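Local coordinates for protein PCP domain (Thermobifida fusca, PDB 7KW3) that probably serves as the peptidyl carrier domain of a non-ribosomal peptide synthetase, carrying substrates on a phosphopantetheine arm, at residues 38-41 with 42-46. Sequence-based numbering, arbitrary orientation.
Sequences DSVL and TLRLV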
# COMPACT_ATOMS: atom_id res chain seq x y z
N ASP A 38 -6.52 0.68 9.67
CA ASP A 38 -6.80 1.71 10.67
C ASP A 38 -5.51 2.49 10.91
O ASP A 38 -4.50 2.25 10.25
CB ASP A 38 -7.35 1.08 11.96
CG ASP A 38 -6.36 0.12 12.62
OD1 ASP A 38 -5.16 0.12 12.25
OD2 ASP A 38 -6.79 -0.65 13.50
N SER A 39 -5.53 3.38 11.91
CA SER A 39 -4.39 4.27 12.14
C SER A 39 -3.11 3.49 12.45
O SER A 39 -2.04 3.82 11.93
CB SER A 39 -4.69 5.24 13.28
OG SER A 39 -5.58 6.25 12.83
N VAL A 40 -3.21 2.45 13.28
CA VAL A 40 -2.03 1.63 13.59
C VAL A 40 -1.49 0.99 12.32
O VAL A 40 -0.29 1.04 12.03
CB VAL A 40 -2.38 0.56 14.64
CG1 VAL A 40 -1.15 -0.25 14.95
CG2 VAL A 40 -2.96 1.18 15.92
N LEU A 41 -2.37 0.36 11.55
CA LEU A 41 -1.90 -0.36 10.37
C LEU A 41 -1.42 0.61 9.29
O LEU A 41 -0.55 0.24 8.49
CB LEU A 41 -2.99 -1.28 9.85
CG LEU A 41 -3.39 -2.35 10.87
CD1 LEU A 41 -4.49 -3.23 10.32
CD2 LEU A 41 -2.18 -3.19 11.27
N THR A 42 -1.97 1.82 9.26
CA THR A 42 -1.50 2.83 8.31
C THR A 42 -0.07 3.23 8.62
O THR A 42 0.78 3.29 7.72
CB THR A 42 -2.42 4.06 8.35
OG1 THR A 42 -3.73 3.72 7.89
CG2 THR A 42 -1.88 5.18 7.47
N LEU A 43 0.22 3.49 9.90
CA LEU A 43 1.58 3.75 10.34
C LEU A 43 2.52 2.65 9.85
O LEU A 43 3.59 2.94 9.30
CB LEU A 43 1.62 3.86 11.86
CG LEU A 43 2.94 4.38 12.45
CD1 LEU A 43 3.13 5.82 12.03
CD2 LEU A 43 2.96 4.30 13.96
N ARG A 44 2.12 1.39 10.01
CA ARG A 44 2.99 0.29 9.60
C ARG A 44 3.16 0.24 8.09
O ARG A 44 4.26 -0.02 7.59
CB ARG A 44 2.44 -1.04 10.11
CG ARG A 44 2.53 -1.14 11.61
CD ARG A 44 1.81 -2.38 12.11
NE ARG A 44 1.69 -2.32 13.55
CZ ARG A 44 1.04 -3.22 14.28
NH1 ARG A 44 0.46 -4.25 13.69
NH2 ARG A 44 0.97 -3.09 15.60
N LEU A 45 2.07 0.47 7.35
CA LEU A 45 2.13 0.50 5.90
C LEU A 45 3.14 1.55 5.41
O LEU A 45 3.93 1.27 4.51
CB LEU A 45 0.74 0.77 5.32
CG LEU A 45 0.57 1.26 3.88
CD1 LEU A 45 1.14 0.26 2.89
CD2 LEU A 45 -0.90 1.49 3.58
N VAL A 46 3.12 2.74 6.01
CA VAL A 46 4.06 3.80 5.62
C VAL A 46 5.50 3.34 5.79
O VAL A 46 6.32 3.47 4.88
CB VAL A 46 3.77 5.09 6.40
CG1 VAL A 46 4.94 6.09 6.24
CG2 VAL A 46 2.45 5.72 5.96
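Asp-38 and Thr-42 meet at the N-terminal end of helix 39-51, in the carrier-protein motif for phosphopantetheine attachment, with Asp-38 as the N-cap residue. Asp-38 and Ser-39 end a Gly-Gly-Asp-Ser sequence, and Ser-39, by analogy with other carrier domains, is probably the serine that receives the arm. Asp-38 is gripped at two points. Asp-38 OD1 accepts from Leu-41 N at 2.9 Å, nearly straight at 171°, a capping bond. The backbone O of Asp-38 receives two bonds from Thr-42. The amide N of Thr-42 donates to Asp-38 O at 2.8 Å. The hydroxyl OG1 of Thr-42 donates at 2.9 Å to the same Asp-38 O, from above the carbonyl plane. Thr-42 OG1 lies beside its own backbone N (chi1 -65°), which turns the hydroxyl back toward the start of the helix. The i to i+4 backbone bonds of the helix then follow. Leu-43 N bonds to Ser-39 O at 3.1 Å, Arg-44 N to Val-40 O, and Leu-45 N to Leu-41 O at 2.9 Å.

On the outer side, Arg-44 reaches back toward the start of the helix, beside Val-40 of the preceding turn. Its CG is anti to the carbonyl carbon (chi1 -68°), and the chain is extended from there to NE. Val-40 CG1 sits over one face of the guanidinium, toward its rim, 3.6 Å from Arg-44 NH2. Leu-41 CD2 approaches the same group obliquely, 3.7 Å from Arg-44 NH1. The guanidinium thus touches two aliphatic branches.

Thr-42 and Leu-45 face the buried side of the helix. Leu-41 and Leu-45 pack on helix 8-21, through Val-20 and Leu-21 and through Val-16 and Tyr-17 respectively. Both also touch Phe-32 of a loop. Thr-42 meets Phe-32 and Phe-33, and joins Leu-45 against Val-61 of helix 58-63.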